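Local coordinates for fimbrial subunit type 1 (Actinomyces oris, PDB 3UXF), which serves as the major fimbrial subunit, a secreted, cell-wall-anchored pilin that builds the type 1 fimbriae on the bacterial surface, at residues D76-I81 with S141-P146; T82-D87 with V105-L110; H268-I273 with T339-I344; L404-E409 with V420-L425. All coordinates share one frame; numbering follows the deposited sequence.

How the interactions relate
From the N terminus, interaction 2 closes first: a short loop of mostly helical residues brings 105-110 back against 82-87, the last part of strand 78-84 and its exit. This loop is nested inside the longer one closed by interaction 1, which pairs the start of the same strand with the end of strand 136-144. Both lie in the N-terminal pilin domain, their centres about 19 Å apart. Interaction 3 follows in series, joining strand 269-275 to the loop that leads into strand 344-362. Interaction 4 comes last, in the prealbumin-like domain, where a tight turn meets strand 419-426. Interactions 3 and 4 reach the same sheet, about 31 Å apart between centres.

Interaction 1: residues D76-I81 with S141-P146; sequences DVEFTI and SETRTP
A classic beta bulge marks the antiparallel pairing of Glu78-Ile81 with Ser141-Arg144: Thr143 and Arg144 both face Glu78. The carbonyl of Glu78 accepts the N-H of Thr143 at 2.9 Å (O to N) and, weakly, that of Arg144, while Glu78 N donates to Arg144 O. Beyond the bulge, Thr80 and Ser141 exchange two nearly straight backbone bonds, Thr80 N to Ser141 O being 2.8 Å. The extra residue brings the Thr143 hydroxyl between two partners: OG1 receives a bond from Thr80 OG1 at 2.8 Å and donates to the anti lone pair of Glu78 OE1 at 2.5 Å. Thr143 OG1 lies between its own backbone N and carbonyl carbon (chi1 47°), aimed across the strands, and the extended Glu78 chain reaches it at an oblique angle. On the Asp76 side of the bulge, Arg144 bends at chi3 (44°) to lay its guanidinium by Asp76. NH2 forms a salt bridge to OD1 of Asp76 at 3.0 Å from above the carboxylate plane, and NH1 and NH2 both make weak bonds to Asp76 O. On the face shared with Phe79, Glu142 passes its CG over the ring and packs CD on Val77 CG1 (3.3 Å), its OE1 bound by Lys49. Strand 114-119 flanks the other edge of 78-84. Such a bulged pair belongs to an antiparallel sheet, here the four-stranded one of the N-terminal pilin domain, with 78-84 and 136-144 as inner strands.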
loop_
_atom_site.group_PDB
_atom_site.type_symbol
_atom_site.label_atom_id
_atom_site.label_comp_id
_atom_site.label_asym_id
_atom_site.label_seq_id
_atom_site.Cartn_x
_atom_site.Cartn_y
_atom_site.Cartn_z
ATOM N N ASP A 76 19.319 -5.378 -10.424
ATOM C CA ASP A 76 19.585 -6.606 -9.709
ATOM C C ASP A 76 18.558 -7.711 -9.914
ATOM O O ASP A 76 18.380 -8.559 -9.046
ATOM C CB ASP A 76 19.806 -6.350 -8.197
ATOM C CG ASP A 76 20.720 -7.370 -7.579
ATOM O OD1 ASP A 76 21.626 -7.863 -8.300
ATOM O OD2 ASP A 76 20.517 -7.726 -6.397
ATOM N N VAL A 77 17.953 -7.749 -11.099
ATOM C CA VAL A 77 17.026 -8.805 -11.441
ATOM C C VAL A 77 17.711 -9.696 -12.475
ATOM O O VAL A 77 18.230 -9.183 -13.443
ATOM C CB VAL A 77 15.757 -8.225 -12.059
ATOM C CG1 VAL A 77 14.855 -9.325 -12.521
ATOM C CG2 VAL A 77 15.030 -7.348 -11.011
ATOM N N GLU A 78 17.709 -10.996 -12.248
ATOM C CA GLU A 78 18.353 -11.909 -13.210
ATOM C C GLU A 78 17.321 -12.479 -14.173
ATOM O O GLU A 78 16.273 -12.969 -13.739
ATOM C CB GLU A 78 19.008 -13.057 -12.461
ATOM C CG GLU A 78 19.729 -14.004 -13.376
ATOM C CD GLU A 78 20.178 -15.247 -12.633
ATOM O OE1 GLU A 78 19.384 -16.198 -12.480
ATOM O OE2 GLU A 78 21.342 -15.252 -12.173
ATOM N N PHE A 79 17.619 -12.441 -15.475
ATOM C CA PHE A 79 16.833 -13.136 -16.489
ATOM C C PHE A 79 17.643 -14.255 -17.073
ATOM O O PHE A 79 18.840 -14.102 -17.274
ATOM C CB PHE A 79 16.398 -12.183 -17.608
ATOM C CG PHE A 79 15.250 -11.305 -17.198
ATOM C CD1 PHE A 79 13.967 -11.745 -17.368
ATOM C CD2 PHE A 79 15.474 -10.069 -16.619
ATOM C CE1 PHE A 79 12.868 -10.957 -16.962
ATOM C CE2 PHE A 79 14.390 -9.290 -16.198
ATOM C CZ PHE A 79 13.090 -9.728 -16.419
ATOM N N THR A 80 16.983 -15.375 -17.294
ATOM C CA THR A 80 17.581 -16.498 -17.995
ATOM C C THR A 80 16.848 -16.675 -19.322
ATOM O O THR A 80 15.626 -16.627 -19.373
ATOM C CB THR A 80 17.454 -17.760 -17.175
ATOM O OG1 THR A 80 18.242 -17.613 -15.996
ATOM C CG2 THR A 80 17.958 -18.962 -17.977
ATOM N N ILE A 81 17.591 -16.890 -20.400
ATOM C CA ILE A 81 16.958 -17.280 -21.648
ATOM C C ILE A 81 17.330 -18.720 -21.973
ATOM O O ILE A 81 18.489 -19.120 -21.789
ATOM C CB ILE A 81 17.304 -16.307 -22.803
ATOM C CG1 ILE A 81 18.805 -16.309 -23.126
ATOM C CG2 ILE A 81 16.875 -14.901 -22.421
ATOM C CD1 ILE A 81 19.157 -15.475 -24.378
ATOM N N SER A 141 12.802 -16.226 -18.699
ATOM C CA SER A 141 12.260 -16.337 -17.349
ATOM C C SER A 141 13.058 -15.488 -16.364
ATOM O O SER A 141 14.294 -15.438 -16.397
ATOM C CB SER A 141 12.267 -17.808 -16.926
ATOM O OG SER A 141 11.728 -17.948 -15.614
ATOM N N GLU A 142 12.354 -14.819 -15.454
ATOM C CA GLU A 142 13.045 -14.102 -14.400
ATOM C C GLU A 142 13.439 -15.069 -13.295
ATOM O O GLU A 142 12.578 -15.631 -12.621
ATOM C CB GLU A 142 12.133 -13.007 -13.835
ATOM C CG GLU A 142 12.799 -12.117 -12.817
ATOM C CD GLU A 142 11.919 -10.919 -12.450
ATOM O OE1 GLU A 142 11.267 -10.347 -13.345
ATOM O OE2 GLU A 142 11.910 -10.528 -11.270
ATOM N N THR A 143 14.738 -15.295 -13.136
ATOM C CA THR A 143 15.205 -16.394 -12.289
ATOM C C THR A 143 15.817 -15.976 -10.953
ATOM O O THR A 143 16.111 -16.842 -10.106
ATOM C CB THR A 143 16.225 -17.268 -13.050
ATOM O OG1 THR A 143 17.184 -16.419 -13.699
ATOM C CG2 THR A 143 15.507 -18.118 -14.103
ATOM N N ARG A 144 16.081 -14.681 -10.789
ATOM C CA ARG A 144 16.371 -14.151 -9.446
ATOM C C ARG A 144 15.761 -12.777 -9.285
ATOM O O ARG A 144 16.018 -11.867 -10.087
ATOM C CB ARG A 144 17.874 -14.077 -9.130
ATOM C CG ARG A 144 18.089 -13.834 -7.632
ATOM C CD ARG A 144 19.529 -13.582 -7.234
ATOM N NE ARG A 144 20.213 -12.662 -8.137
ATOM C CZ ARG A 144 20.056 -11.336 -8.160
ATOM N NH1 ARG A 144 19.214 -10.714 -7.333
ATOM N NH2 ARG A 144 20.748 -10.627 -9.042
ATOM N N THR A 145 14.985 -12.618 -8.207
ATOM C CA THR A 145 14.166 -11.446 -8.011
ATOM C C THR A 145 14.367 -10.984 -6.582
ATOM O O THR A 145 14.105 -11.762 -5.689
ATOM C CB THR A 145 12.679 -11.808 -8.174
ATOM O OG1 THR A 145 12.456 -12.424 -9.464
ATOM C CG2 THR A 145 11.794 -10.570 -8.042
ATOM N N PRO A 146 14.835 -9.752 -6.387
ATOM C CA PRO A 146 14.947 -9.212 -5.022
ATOM C C PRO A 146 13.598 -9.335 -4.312
ATOM O O PRO A 146 12.565 -9.258 -4.979
ATOM C CB PRO A 146 15.264 -7.739 -5.256
ATOM C CG PRO A 146 15.963 -7.705 -6.592
ATOM C CD PRO A 146 15.258 -8.766 -7.404
#

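Interaction 2: residues T82-D87 with V105-L110; sequences TKLNVD and VKAGAL
Asn85 N donates to Leu110 O at 2.7 Å, with an N-H...O angle of 150° and the donor tilted a little from the carbonyl plane; Leu84 CA supplements it, approaching the same Leu110 O at 3.3 Å in a C-H...O contact. Around this bond the apolar side chains close in. CB of Leu84 lies 4.1 Å from CB of Leu110, and its branches reach Ala107 of the short helical segment: CD1 stands 4.2 Å from Ala107 CB, and CD2 rests on the Ala107 carbonyl oxygen at 3.8 Å. The first torsion of Leu110 (chi1 -67°) swings its chain to the side of its own N and carries CD1 to CG1 of Val86 at 4.1 Å, the two side chains crossing at about a right angle, while CD2 lies near Asn85 O. Thr96 of helix 91-99 touches both Val86 and Leu110 and so joins the same apolar patch. Lys83, two residues before Asn85, is paired through its backbone with Ser112 and Thr114, so the Leu110 bond carries on the attachment where regular strand ends. Asn85 is the centre of an inverse gamma turn, with a weak bond from Val86 N to Leu84 O; the contact thus marks a strand leaving its sheet through that turn, beside Ala107 and Leu110.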
loop_
_atom_site.group_PDB
_atom_site.type_symbol
_atom_site.label_atom_id
_atom_site.label_comp_id
_atom_site.label_asym_id
_atom_site.label_seq_id
_atom_site.Cartn_x
_atom_site.Cartn_y
_atom_site.Cartn_z
ATOM N N THR A 82 16.363 -19.497 -22.453
ATOM C CA THR A 82 16.655 -20.875 -22.839
ATOM C C THR A 82 16.250 -21.080 -24.296
ATOM O O THR A 82 15.097 -20.824 -24.650
ATOM C CB THR A 82 15.879 -21.859 -21.969
ATOM O OG1 THR A 82 16.234 -21.635 -20.598
ATOM C CG2 THR A 82 16.210 -23.297 -22.371
ATOM N N LYS A 83 17.181 -21.507 -25.163
ATOM C CA LYS A 83 16.824 -21.727 -26.564
ATOM C C LYS A 83 15.873 -22.907 -26.736
ATOM O O LYS A 83 16.039 -23.935 -26.076
ATOM C CB LYS A 83 18.077 -21.957 -27.436
ATOM C CG LYS A 83 17.792 -21.879 -28.940
ATOM C CD LYS A 83 19.117 -21.920 -29.746
ATOM C CE LYS A 83 19.035 -22.787 -30.999
ATOM N NZ LYS A 83 18.019 -22.439 -31.999
ATOM N N LEU A 84 14.858 -22.734 -27.572
ATOM C CA LEU A 84 13.877 -23.796 -27.786
ATOM C C LEU A 84 14.304 -24.609 -28.980
ATOM O O LEU A 84 15.029 -24.122 -29.870
ATOM C CB LEU A 84 12.484 -23.228 -28.006
ATOM C CG LEU A 84 11.971 -22.336 -26.861
ATOM C CD1 LEU A 84 10.517 -21.971 -27.099
ATOM C CD2 LEU A 84 12.153 -23.006 -25.481
ATOM N N ASN A 85 13.855 -25.863 -29.006
ATOM C CA ASN A 85 14.229 -26.760 -30.095
ATOM C C ASN A 85 13.279 -26.590 -31.272
ATOM O O ASN A 85 12.488 -27.483 -31.614
ATOM C CB ASN A 85 14.199 -28.194 -29.586
ATOM C CG ASN A 85 15.379 -28.510 -28.680
ATOM O OD1 ASN A 85 15.248 -29.242 -27.692
ATOM N ND2 ASN A 85 16.543 -27.957 -29.016
ATOM N N VAL A 86 13.345 -25.405 -31.873
ATOM C CA VAL A 86 12.673 -25.115 -33.130
ATOM C C VAL A 86 13.682 -24.421 -34.024
ATOM O O VAL A 86 14.520 -23.635 -33.566
ATOM C CB VAL A 86 11.421 -24.203 -32.977
ATOM C CG1 VAL A 86 10.286 -24.944 -32.233
ATOM C CG2 VAL A 86 11.786 -22.904 -32.283
ATOM N N ASP A 87 13.640 -24.744 -35.310
ATOM C CA ASP A 87 14.585 -24.140 -36.237
ATOM C C ASP A 87 13.885 -23.008 -36.976
ATOM O O ASP A 87 13.064 -23.258 -37.867
ATOM C CB ASP A 87 15.051 -25.223 -37.239
ATOM C CG ASP A 87 16.107 -24.732 -38.206
ATOM O OD1 ASP A 87 16.317 -23.508 -38.325
ATOM O OD2 ASP A 87 16.757 -25.605 -38.866
ATOM N N VAL A 105 3.709 -22.486 -21.023
ATOM C CA VAL A 105 4.083 -23.737 -20.372
ATOM C C VAL A 105 4.382 -24.859 -21.377
ATOM O O VAL A 105 5.336 -25.604 -21.205
ATOM C CB VAL A 105 3.032 -24.202 -19.343
ATOM C CG1 VAL A 105 3.369 -25.606 -18.847
ATOM C CG2 VAL A 105 2.998 -23.232 -18.183
ATOM N N LYS A 106 3.567 -24.980 -22.415
ATOM C CA LYS A 106 3.822 -25.957 -23.467
ATOM C C LYS A 106 5.143 -25.658 -24.183
ATOM O O LYS A 106 5.847 -26.581 -24.589
ATOM C CB LYS A 106 2.676 -26.016 -24.475
ATOM C CG LYS A 106 1.455 -26.758 -23.935
ATOM C CD LYS A 106 0.326 -26.796 -24.954
ATOM C CE LYS A 106 -1.034 -27.052 -24.281
ATOM N NZ LYS A 106 -2.128 -27.107 -25.304
ATOM N N ALA A 107 5.489 -24.373 -24.311
ATOM C CA ALA A 107 6.785 -24.020 -24.906
ATOM C C ALA A 107 7.937 -24.620 -24.122
ATOM O O ALA A 107 8.985 -24.933 -24.692
ATOM C CB ALA A 107 6.960 -22.502 -25.019
ATOM N N GLY A 108 7.754 -24.769 -22.812
ATOM C CA GLY A 108 8.782 -25.341 -21.958
ATOM C C GLY A 108 9.201 -26.752 -22.325
ATOM O O GLY A 108 10.345 -27.139 -22.072
ATOM N N ALA A 109 8.287 -27.506 -22.931
ATOM C CA ALA A 109 8.567 -28.856 -23.401
ATOM C C ALA A 109 9.603 -28.853 -24.526
ATOM O O ALA A 109 10.188 -29.885 -24.845
ATOM C CB ALA A 109 7.272 -29.535 -23.870
ATOM N N LEU A 110 9.821 -27.686 -25.131
ATOM C CA LEU A 110 10.796 -27.549 -26.231
ATOM C C LEU A 110 12.169 -27.042 -25.786
ATOM O O LEU A 110 13.051 -26.803 -26.620
ATOM C CB LEU A 110 10.236 -26.620 -27.309
ATOM C CG LEU A 110 9.033 -27.110 -28.097
ATOM C CD1 LEU A 110 8.373 -25.918 -28.754
ATOM C CD2 LEU A 110 9.425 -28.156 -29.117
HETATM O O HOH W 1 12.214 -30.471 -27.048
#

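Interaction 3: residues H268-I273 with T339-I344; sequences HNWATI and TDIPGI
His268 comes first, its CB directed toward the 339-344 loop, and the ring carbon CE1 meets the carbonyl oxygen of Thr339 obliquely at 4.1 Å. After Asn269, Trp270 carries most of the contact. The far end of its indole, the CZ3-CH2 side of the six-membered ring, reaches the loop. There CH2 faces two successive backbone oxygens: Asp340 O at 3.7 Å, set obliquely, and Thr339 O at 4.1 Å, near the ring plane at the edge. CZ3 takes the apolar share, with CD of Pro342 at 3.8 Å and CD1 of Ile341 at 4.2 Å; the latter comes in at the ring edge, whereas the proline side chain crosses obliquely. Trp330 meets the Trp270 ring with planes at about 55° and also touches Pro342, and the indole is touched by Pro335 and Arg228 as well. No hydrogen bond joins the two segments; Thr339 O is instead bonded by Arg228 NH1 of strand 224-229. The contact therefore rests on van der Waals packing of an aromatic rim against carbonyl oxygens and aliphatic carbons, with its nearby polar bonds made to third parties.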
loop_
_atom_site.group_PDB
_atom_site.type_symbol
_atom_site.label_atom_id
_atom_site.label_comp_id
_atom_site.label_asym_id
_atom_site.label_seq_id
_atom_site.Cartn_x
_atom_site.Cartn_y
_atom_site.Cartn_z
ATOM N N HIS A 268 9.028 -2.481 16.230
ATOM C CA HIS A 268 7.632 -2.617 15.800
ATOM C C HIS A 268 7.159 -3.947 16.319
ATOM O O HIS A 268 7.963 -4.773 16.767
ATOM C CB HIS A 268 7.582 -2.715 14.276
ATOM C CG HIS A 268 8.243 -1.570 13.594
ATOM N ND1 HIS A 268 9.575 -1.579 13.241
ATOM C CD2 HIS A 268 7.744 -0.385 13.171
ATOM C CE1 HIS A 268 9.868 -0.443 12.630
ATOM N NE2 HIS A 268 8.777 0.294 12.578
ATOM N N ASN A 269 5.860 -4.188 16.224
ATOM C CA ASN A 269 5.363 -5.547 16.333
ATOM C C ASN A 269 4.892 -6.010 14.976
ATOM O O ASN A 269 5.066 -5.294 13.980
ATOM C CB ASN A 269 4.233 -5.640 17.346
ATOM C CG ASN A 269 4.691 -5.231 18.721
ATOM O OD1 ASN A 269 5.790 -5.584 19.127
ATOM N ND2 ASN A 269 3.863 -4.463 19.435
ATOM N N TRP A 270 4.403 -7.247 14.936
ATOM C CA TRP A 270 4.222 -7.915 13.651
ATOM C C TRP A 270 2.961 -8.760 13.644
ATOM O O TRP A 270 2.609 -9.401 14.639
ATOM C CB TRP A 270 5.421 -8.822 13.350
ATOM C CG TRP A 270 6.673 -8.084 13.245
ATOM C CD1 TRP A 270 7.600 -7.877 14.251
ATOM C CD2 TRP A 270 7.191 -7.436 12.083
ATOM N NE1 TRP A 270 8.643 -7.144 13.767
ATOM C CE2 TRP A 270 8.429 -6.855 12.442
ATOM C CE3 TRP A 270 6.738 -7.288 10.763
ATOM C CZ2 TRP A 270 9.223 -6.139 11.542
ATOM C CZ3 TRP A 270 7.551 -6.576 9.863
ATOM C CH2 TRP A 270 8.771 -6.009 10.264
ATOM N N ALA A 271 2.223 -8.728 12.517
ATOM C CA ALA A 271 1.032 -9.554 12.376
ATOM C C ALA A 271 1.102 -10.187 11.004
ATOM O O ALA A 271 1.266 -9.483 10.013
ATOM C CB ALA A 271 -0.216 -8.697 12.456
ATOM N N THR A 272 0.974 -11.506 10.939
ATOM C CA THR A 272 0.974 -12.204 9.659
ATOM C C THR A 272 -0.361 -12.918 9.495
ATOM O O THR A 272 -0.811 -13.650 10.402
ATOM C CB THR A 272 2.070 -13.280 9.632
ATOM O OG1 THR A 272 3.344 -12.644 9.790
ATOM C CG2 THR A 272 2.069 -14.016 8.286
ATOM N N ILE A 273 -1.001 -12.716 8.344
ATOM C CA ILE A 273 -2.121 -13.559 7.953
ATOM C C ILE A 273 -1.537 -14.614 7.032
ATOM O O ILE A 273 -0.991 -14.294 5.977
ATOM C CB ILE A 273 -3.239 -12.750 7.241
ATOM C CG1 ILE A 273 -3.917 -11.773 8.199
ATOM C CG2 ILE A 273 -4.262 -13.689 6.566
ATOM C CD1 ILE A 273 -4.738 -12.395 9.275
ATOM N N THR A 339 13.472 -5.215 11.030
ATOM C CA THR A 339 12.834 -3.892 11.010
ATOM C C THR A 339 12.205 -3.601 9.655
ATOM O O THR A 339 11.273 -2.821 9.565
ATOM C CB THR A 339 13.826 -2.759 11.294
ATOM O OG1 THR A 339 14.955 -2.901 10.412
ATOM C CG2 THR A 339 14.285 -2.801 12.748
ATOM N N ASP A 340 12.739 -4.177 8.590
ATOM C CA ASP A 340 12.179 -3.915 7.271
ATOM C C ASP A 340 10.990 -4.852 6.968
ATOM O O ASP A 340 11.001 -6.006 7.365
ATOM C CB ASP A 340 13.248 -4.074 6.193
ATOM C CG ASP A 340 12.913 -3.297 4.930
ATOM O OD1 ASP A 340 11.738 -2.880 4.777
ATOM O OD2 ASP A 340 13.826 -3.090 4.094
ATOM N N ILE A 341 9.964 -4.354 6.283
ATOM C CA ILE A 341 8.839 -5.229 5.902
ATOM C C ILE A 341 9.340 -6.350 4.989
ATOM O O ILE A 341 10.108 -6.087 4.061
ATOM C CB ILE A 341 7.699 -4.445 5.186
ATOM C CG1 ILE A 341 6.435 -5.309 5.018
ATOM C CG2 ILE A 341 8.146 -3.927 3.858
ATOM C CD1 ILE A 341 5.568 -5.356 6.317
ATOM N N PRO A 342 8.886 -7.591 5.242
ATOM C CA PRO A 342 9.286 -8.684 4.340
ATOM C C PRO A 342 8.464 -8.692 3.085
ATOM O O PRO A 342 7.366 -8.153 3.019
ATOM C CB PRO A 342 9.001 -9.945 5.149
ATOM C CG PRO A 342 8.087 -9.555 6.245
ATOM C CD PRO A 342 8.194 -8.081 6.449
ATOM N N GLY A 343 9.011 -9.321 2.050
ATOM C CA GLY A 343 8.247 -9.572 0.836
ATOM C C GLY A 343 8.029 -8.316 0.013
ATOM O O GLY A 343 8.830 -7.354 0.050
ATOM N N ILE A 344 6.979 -8.345 -0.799
ATOM C CA ILE A 344 6.689 -7.280 -1.744
ATOM C C ILE A 344 5.895 -6.219 -0.970
ATOM O O ILE A 344 4.793 -6.526 -0.496
ATOM C CB ILE A 344 5.827 -7.815 -2.907
ATOM C CG1 ILE A 344 6.615 -8.874 -3.715
ATOM C CG2 ILE A 344 5.392 -6.680 -3.802
ATOM C CD1 ILE A 344 5.747 -9.792 -4.578
#

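Interaction 4: residues L404-E409 with V420-L425; sequences LTIGGE and VEINYL
Apolar packing joins the two segments first, through Ile406, whose side chain points at strand 420-425. Its first torsion (chi1 -59°) sends the CG1 branch toward the strand, and CD1 at the end of that branch meets two strand side chains, 3.9 Å from Ile422 CG2 and 3.8 Å from Leu425 CD2. The same Leu425 methyl lies 4.0 Å from CD1 of Leu404, so CD2 of Leu425 touches both Leu404 and Ile406. The other branch of Ile406, CG2, leans on the strand backbone instead, 3.4 Å from Tyr424 O and close to its N. Polar contact is indirect: no hydrogen bond crosses directly, but a water donates to Ile406 O at 2.8 Å and to Asn423 O at 2.9 Å. Two backbone peculiarities shape the meeting surfaces. Ile406 to Glu409 form a type I' turn, closed by Ile406 N to Glu409 O and Glu409 N to Ile406 O; Gly407, with positive phi (59°), brings its bare CA to within 4.0 Å of Asn423 O. On the strand, the peptide bond before Tyr424 is cis, and CB of Asn423 sits over the centre of the Tyr424 ring. Asn423 ND2 reaches Glu421 OE1 in a nearly straight bond, and Lys355 binds both side chains from strand 344-362. Ser197 bonds to the backbone of both Gly407 and Tyr424. The Ile406-Ile422 patch continues onto Phe412 of strand 412-413, and the Leu404-Leu425 patch onto Tyr445 of strand 444-451, while strand 419-426 pairs antiparallel with strand 344-362.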
loop_
_atom_site.group_PDB
_atom_site.type_symbol
_atom_site.label_atom_id
_atom_site.label_comp_id
_atom_site.label_asym_id
_atom_site.label_seq_id
_atom_site.Cartn_x
_atom_site.Cartn_y
_atom_site.Cartn_z
ATOM N N LEU A 404 -16.748 15.270 20.724
ATOM C CA LEU A 404 -15.741 14.253 20.478
ATOM C C LEU A 404 -15.088 13.732 21.744
ATOM O O LEU A 404 -14.841 14.475 22.714
ATOM C CB LEU A 404 -14.637 14.834 19.591
ATOM C CG LEU A 404 -15.035 15.305 18.210
ATOM C CD1 LEU A 404 -13.810 15.956 17.610
ATOM C CD2 LEU A 404 -15.503 14.118 17.343
ATOM N N THR A 405 -14.747 12.439 21.713
ATOM C CA THR A 405 -13.903 11.879 22.745
ATOM C C THR A 405 -12.488 11.882 22.194
ATOM O O THR A 405 -12.233 11.312 21.125
ATOM C CB THR A 405 -14.328 10.419 23.053
ATOM O OG1 THR A 405 -15.656 10.424 23.610
ATOM C CG2 THR A 405 -13.369 9.754 24.054
ATOM N N ILE A 406 -11.593 12.578 22.887
ATOM C CA ILE A 406 -10.228 12.826 22.416
ATOM C C ILE A 406 -9.326 12.340 23.546
ATOM O O ILE A 406 -9.357 12.873 24.662
ATOM C CB ILE A 406 -10.026 14.337 22.229
ATOM C CG1 ILE A 406 -11.037 14.885 21.211
ATOM C CG2 ILE A 406 -8.601 14.601 21.813
ATOM C CD1 ILE A 406 -11.136 16.443 21.217
ATOM N N GLY A 407 -8.528 11.322 23.267
ATOM C CA GLY A 407 -7.667 10.755 24.299
ATOM C C GLY A 407 -8.471 10.239 25.482
ATOM O O GLY A 407 -8.001 10.291 26.624
ATOM N N GLY A 408 -9.678 9.759 25.214
ATOM C CA GLY A 408 -10.582 9.292 26.261
ATOM C C GLY A 408 -11.281 10.372 27.075
ATOM O O GLY A 408 -11.958 10.039 28.045
ATOM N N GLU A 409 -11.133 11.641 26.690
ATOM C CA GLU A 409 -11.727 12.736 27.430
ATOM C C GLU A 409 -12.681 13.553 26.580
ATOM O O GLU A 409 -12.501 13.631 25.359
ATOM C CB GLU A 409 -10.616 13.661 27.929
ATOM C CG GLU A 409 -9.603 12.953 28.831
ATOM C CD GLU A 409 -10.222 12.437 30.135
ATOM O OE1 GLU A 409 -11.272 12.951 30.575
ATOM O OE2 GLU A 409 -9.653 11.498 30.725
ATOM N N VAL A 420 -4.839 24.929 28.421
ATOM C CA VAL A 420 -5.098 23.492 28.513
ATOM C C VAL A 420 -4.668 22.874 27.202
ATOM O O VAL A 420 -4.806 23.500 26.145
ATOM C CB VAL A 420 -6.578 23.136 28.828
ATOM C CG1 VAL A 420 -7.530 23.623 27.735
ATOM C CG2 VAL A 420 -6.753 21.628 29.058
ATOM N N GLU A 421 -4.118 21.670 27.271
ATOM C CA GLU A 421 -3.778 20.944 26.035
ATOM C C GLU A 421 -4.905 20.009 25.665
ATOM O O GLU A 421 -5.502 19.347 26.529
ATOM C CB GLU A 421 -2.489 20.140 26.198
ATOM C CG GLU A 421 -1.315 21.031 26.497
ATOM C CD GLU A 421 0.025 20.342 26.409
ATOM O OE1 GLU A 421 0.079 19.097 26.349
ATOM O OE2 GLU A 421 1.031 21.081 26.381
ATOM N N ILE A 422 -5.207 19.967 24.369
ATOM C CA ILE A 422 -6.186 19.028 23.845
ATOM C C ILE A 422 -5.382 18.050 22.983
ATOM O O ILE A 422 -4.928 18.381 21.870
ATOM C CB ILE A 422 -7.260 19.752 23.036
ATOM C CG1 ILE A 422 -7.978 20.771 23.950
ATOM C CG2 ILE A 422 -8.236 18.738 22.466
ATOM C CD1 ILE A 422 -8.988 21.614 23.235
ATOM N N ASN A 423 -5.157 16.852 23.531
ATOM C CA ASN A 423 -4.271 15.873 22.913
ATOM C C ASN A 423 -5.019 14.605 22.598
ATOM O O ASN A 423 -5.454 13.944 23.542
ATOM C CB ASN A 423 -3.184 15.461 23.913
ATOM C CG ASN A 423 -2.291 16.615 24.344
ATOM O OD1 ASN A 423 -2.017 17.533 23.549
ATOM N ND2 ASN A 423 -1.821 16.570 25.564
ATOM N N TYR A 424 -5.170 14.193 21.338
ATOM C CA TYR A 424 -4.684 14.873 20.146
ATOM C C TYR A 424 -5.779 14.763 19.089
ATOM O O TYR A 424 -6.628 13.883 19.170
ATOM C CB TYR A 424 -3.422 14.185 19.626
ATOM C CG TYR A 424 -2.345 14.011 20.668
ATOM C CD1 TYR A 424 -1.371 14.979 20.849
ATOM C CD2 TYR A 424 -2.302 12.883 21.472
ATOM C CE1 TYR A 424 -0.389 14.832 21.797
ATOM C CE2 TYR A 424 -1.320 12.729 22.430
ATOM C CZ TYR A 424 -0.365 13.709 22.587
ATOM O OH TYR A 424 0.620 13.573 23.532
ATOM N N LEU A 425 -5.748 15.648 18.097
ATOM C CA LEU A 425 -6.753 15.653 17.042
ATOM C C LEU A 425 -6.152 15.361 15.670
ATOM O O LEU A 425 -5.097 15.879 15.328
ATOM C CB LEU A 425 -7.475 17.001 17.004
ATOM C CG LEU A 425 -8.555 17.225 18.062
ATOM C CD1 LEU A 425 -8.792 18.709 18.278
ATOM C CD2 LEU A 425 -9.838 16.526 17.666
HETATM O O HOH W 2 -7.160 14.109 25.880
#